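Side-chain contacts in putative transcription regulator (PDB 3K69), which probably binds DNA through a winged helix-turn-helix domain and regulates transcription: residues V43-R46 with N47-V51; A107-S110 with P111-N115. All blocks are in the same frame, centred on the assembly; numbering follows the deposited sequence.

Interaction 1 (V43-R46 with N47-V51); sequences VMIR and NILSV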
loop_
_atom_site.group_PDB
_atom_site.type_symbol
_atom_site.label_atom_id
_atom_site.label_comp_id
_atom_site.label_asym_id
_atom_site.label_seq_id
_atom_site.Cartn_x
_atom_site.Cartn_y
_atom_site.Cartn_z
ATOM N N VAL A 43 13.235 -3.196 22.234
ATOM C CA VAL A 43 12.927 -4.516 21.640
ATOM C C VAL A 43 12.283 -4.372 20.287
ATOM O O VAL A 43 12.479 -5.221 19.447
ATOM C CB VAL A 43 11.976 -5.433 22.515
ATOM C CG1 VAL A 43 10.546 -4.916 22.516
ATOM C CG2 VAL A 43 11.981 -6.861 21.974
HETATM N N MSE A 44 11.532 -3.299 20.082
HETATM C CA MSE A 44 10.846 -3.063 18.799
HETATM C C MSE A 44 11.651 -2.421 17.685
HETATM O O MSE A 44 11.181 -2.390 16.542
HETATM C CB MSE A 44 9.614 -2.196 19.024
HETATM C CG MSE A 44 8.593 -2.861 19.913
HETATM SE SE MSE A 44 7.366 -1.552 20.592
HETATM C CE MSE A 44 6.475 -2.706 21.956
ATOM N N ILE A 45 12.809 -1.844 18.007
ATOM C CA ILE A 45 13.664 -1.231 16.985
ATOM C C ILE A 45 14.966 -2.013 16.731
ATOM O O ILE A 45 15.711 -1.699 15.793
ATOM C CB ILE A 45 14.047 0.253 17.325
ATOM C CG1 ILE A 45 14.904 0.366 18.587
ATOM C CG2 ILE A 45 12.822 1.132 17.427
ATOM C CD1 ILE A 45 15.477 1.751 18.787
ATOM N N ARG A 46 15.247 -2.987 17.591
ATOM C CA ARG A 46 16.499 -3.746 17.582
ATOM C C ARG A 46 16.685 -4.443 16.249
ATOM O O ARG A 46 17.781 -4.448 15.689
ATOM C CB ARG A 46 16.500 -4.761 18.757
ATOM C CG ARG A 46 17.589 -5.875 18.742
ATOM C CD ARG A 46 17.556 -6.779 20.064
ATOM N NE ARG A 46 18.776 -7.582 20.283
ATOM C CZ ARG A 46 19.999 -7.072 20.536
ATOM N NH1 ARG A 46 20.224 -5.752 20.590
ATOM N NH2 ARG A 46 21.032 -7.886 20.723
ATOM N N ASN A 47 15.613 -5.021 15.740
ATOM C CA ASN A 47 15.679 -5.714 14.479
ATOM C C ASN A 47 16.004 -4.793 13.315
ATOM O O ASN A 47 16.833 -5.129 12.483
ATOM C CB ASN A 47 14.395 -6.485 14.174
ATOM C CG ASN A 47 14.498 -7.274 12.882
ATOM O OD1 ASN A 47 15.263 -8.233 12.792
ATOM N ND2 ASN A 47 13.756 -6.846 11.856
ATOM N N ILE A 48 15.345 -3.647 13.246
ATOM C CA ILE A 48 15.601 -2.707 12.138
ATOM C C ILE A 48 17.033 -2.139 12.188
ATOM O O ILE A 48 17.678 -2.031 11.162
ATOM C CB ILE A 48 14.526 -1.587 12.089
ATOM C CG1 ILE A 48 13.248 -2.177 11.514
ATOM C CG2 ILE A 48 14.970 -0.409 11.168
ATOM C CD1 ILE A 48 13.431 -2.707 10.052
ATOM N N LEU A 49 17.521 -1.804 13.381
ATOM C CA LEU A 49 18.879 -1.276 13.521
ATOM C C LEU A 49 19.894 -2.339 13.056
ATOM O O LEU A 49 20.874 -2.009 12.412
ATOM C CB LEU A 49 19.158 -0.825 14.941
ATOM C CG LEU A 49 18.388 0.392 15.453
ATOM C CD1 LEU A 49 18.732 0.629 16.939
ATOM C CD2 LEU A 49 18.660 1.631 14.631
ATOM N N SER A 50 19.605 -3.602 13.369
ATOM C CA SER A 50 20.418 -4.737 12.953
ATOM C C SER A 50 20.410 -4.896 11.438
ATOM O O SER A 50 21.467 -5.015 10.827
ATOM C CB SER A 50 19.929 -6.001 13.636
ATOM O OG SER A 50 20.367 -7.142 12.960
ATOM N N VAL A 51 19.225 -4.824 10.833
ATOM C CA VAL A 51 19.076 -4.872 9.360
ATOM C C VAL A 51 19.851 -3.712 8.681
ATOM O O VAL A 51 20.521 -3.899 7.659
ATOM C CB VAL A 51 17.568 -4.894 8.944
ATOM C CG1 VAL A 51 17.394 -4.776 7.438
ATOM C CG2 VAL A 51 16.911 -6.176 9.413
HETATM O O HOH W 1 12.869 -5.117 16.732
HETATM O O HOH W 2 12.548 -3.641 14.569
#
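Ile45 and Leu49, one helical turn apart, lie side by side and point the same way, their ends meeting CD1 to CD1 at 3.9 Å. Followed outward, the Leu49 side chain first runs over the carbonyl of Ile45: its CB is 3.7 Å from Ile45 O, and its CG comes closer still, 3.4 Å from that oxygen. A chi1 of -68° sets CG beside Leu49's own backbone N, and the extended chi2 (176°) then sends CD1 on to the CD1 of Ile45. Leu49 N grips the same carbonyl, 3.0 Å from N to Ile45 O, so the oxygen is bonded by an amide and flanked by the leucine's carbons. One residue on, Ser50 N donates to Arg46 O, 3.1 Å away, while Ser50 CB rests against that oxygen. The Arg46 chain is extended from CG to NE.

Two waters bridge the start of the helix: one donates to Val43 O and accepts from Asn47 N (2.9 Å from N to the water), the other links Met44 O to Ile48 N in the same way. Ile45 and Leu49 both pack on Leu34 of helix 31-38, and Ile45 also on Val13 of helix 9-22. This is the three-helix core typical of a helix-turn-helix domain, with helix 46-54 in the position of the probable recognition helix.

Interaction 2 (A107-S110 with P111-N115); sequences ADQS and PIAAN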
loop_
_atom_site.group_PDB
_atom_site.type_symbol
_atom_site.label_atom_id
_atom_site.label_comp_id
_atom_site.label_asym_id
_atom_site.label_seq_id
_atom_site.Cartn_x
_atom_site.Cartn_y
_atom_site.Cartn_z
ATOM N N ALA A 107 -10.159 -27.018 -12.996
ATOM C CA ALA A 107 -10.690 -27.912 -14.050
ATOM C C ALA A 107 -12.201 -27.735 -14.259
ATOM O O ALA A 107 -12.671 -27.700 -15.402
ATOM C CB ALA A 107 -10.366 -29.371 -13.743
ATOM N N ASP A 108 -12.950 -27.665 -13.150
ATOM C CA ASP A 108 -14.335 -27.145 -13.149
ATOM C C ASP A 108 -14.386 -25.833 -12.366
ATOM O O ASP A 108 -15.437 -25.452 -11.846
ATOM C CB ASP A 108 -15.351 -28.136 -12.558
ATOM N N GLN A 109 -13.254 -25.140 -12.277
ATOM C CA GLN A 109 -13.287 -23.746 -11.908
ATOM C C GLN A 109 -14.049 -22.992 -12.988
ATOM O O GLN A 109 -13.845 -23.221 -14.185
ATOM C CB GLN A 109 -11.878 -23.165 -11.738
ATOM C CG GLN A 109 -11.223 -23.489 -10.397
ATOM C CD GLN A 109 -12.249 -23.738 -9.302
ATOM O OE1 GLN A 109 -12.854 -22.802 -8.770
ATOM N NE2 GLN A 109 -12.474 -25.015 -8.983
ATOM N N SER A 110 -14.955 -22.115 -12.556
ATOM C CA SER A 110 -15.613 -21.199 -13.466
ATOM C C SER A 110 -14.535 -20.323 -14.073
ATOM O O SER A 110 -13.478 -20.134 -13.472
ATOM C CB SER A 110 -16.643 -20.313 -12.740
ATOM O OG SER A 110 -16.028 -19.295 -11.946
ATOM N N PRO A 111 -14.795 -19.794 -15.267
ATOM C CA PRO A 111 -13.912 -18.796 -15.850
ATOM C C PRO A 111 -13.397 -17.759 -14.822
ATOM O O PRO A 111 -12.201 -17.501 -14.780
ATOM C CB PRO A 111 -14.791 -18.144 -16.919
ATOM C CG PRO A 111 -15.709 -19.272 -17.373
ATOM C CD PRO A 111 -15.942 -20.115 -16.143
ATOM N N ILE A 112 -14.270 -17.225 -13.976
ATOM C CA ILE A 112 -13.887 -16.151 -13.053
ATOM C C ILE A 112 -12.998 -16.714 -11.982
ATOM O O ILE A 112 -11.895 -16.242 -11.794
ATOM C CB ILE A 112 -15.095 -15.438 -12.387
ATOM C CG1 ILE A 112 -15.987 -14.788 -13.442
ATOM C CG2 ILE A 112 -14.631 -14.388 -11.412
ATOM C CD1 ILE A 112 -17.399 -14.733 -13.031
ATOM N N ALA A 113 -13.484 -17.741 -11.290
ATOM C CA ALA A 113 -12.716 -18.400 -10.233
ATOM C C ALA A 113 -11.352 -18.916 -10.679
ATOM O O ALA A 113 -10.421 -18.883 -9.912
ATOM C CB ALA A 113 -13.518 -19.550 -9.645
ATOM N N ALA A 114 -11.247 -19.407 -11.913
ATOM C CA ALA A 114 -9.996 -20.007 -12.403
ATOM C C ALA A 114 -8.919 -18.963 -12.688
ATOM O O ALA A 114 -7.753 -19.284 -12.734
ATOM C CB ALA A 114 -10.272 -20.801 -13.678
ATOM N N ASN A 115 -9.340 -17.726 -12.930
ATOM C CA ASN A 115 -8.485 -16.684 -13.520
ATOM C C ASN A 115 -8.241 -15.456 -12.662
ATOM O O ASN A 115 -7.338 -14.680 -12.936
ATOM C CB ASN A 115 -9.112 -16.237 -14.834
ATOM C CG ASN A 115 -8.981 -17.298 -15.922
ATOM O OD1 ASN A 115 -7.874 -17.719 -16.258
ATOM N ND2 ASN A 115 -10.116 -17.755 -16.453
#
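Ser110 caps the helix that starts at Pro111: its OG accepts from Ala113 N, 3.1 Å away, in a nearly straight bond with an N-H...O angle of 163°. The hydroxyl reaches this amide because OG stands between Ser110's own backbone N and carbonyl carbon (chi1 74°), folded over the first turn. OG thus supplies the N-cap, while Ser110 O takes the first ordinary helical bond, from Ala114 N, 2.8 Å from that oxygen.

Packing is tightest round this serine. Its CB lies 3.5 Å from CD of the Pro111 ring, closer than usual for two carbons, as the Ser-Pro link brings them together, and OG also touches the Ala113 methyl. Replacing Ser110 by an alanine would probably leave the N-H of Ala113 without its capping acceptor and fray the first turn.

The more open side belongs to Gln109, an exposed residue. Its CB meets Ala114 CB at 3.5 Å; beyond that the chain bends at chi2 (-26°), bringing OE1 to within 3.4 Å of Ala113 CB, a polar atom against a methyl.

On the helix itself, Asn115 ND2 turns back to donate to Pro111 O, 2.7 Å away, in the carbonyl plane and on a lone pair. Its OD1 is bound by His150 NE2 of the second subunit. The capped end of helix 111-136 follows the loop after helix 79-86 and touches Pro100 through Gln109 and Ala113; across the subunit boundary, Ile112 packs on His16 in helix 9-22 of the second subunit, and Asn115 on Leu147 in helix 140-148 of that same neighbouring chain.

Interaction 1 and interaction 2 lie in series along the chain, with centres 44 Å apart and nearest atoms about 33 Å apart, so they do not touch. Both concern the opening of a helix: 43-51 leads into helix 46-54, packed against helices 9-22 and 31-38, whereas 107-115 leads into the long helix 111-136. Between them come the antiparallel strands 59-61 and 67-69, and helix 79-86. Interaction 1 belongs to the compact, probably DNA-binding part. Interaction 2, about 37 Å from the chain centre, reaches helix 9-22 of the second subunit, the counterpart of a helix that interaction 1 packs against, so helix 111-136 joins the two chains.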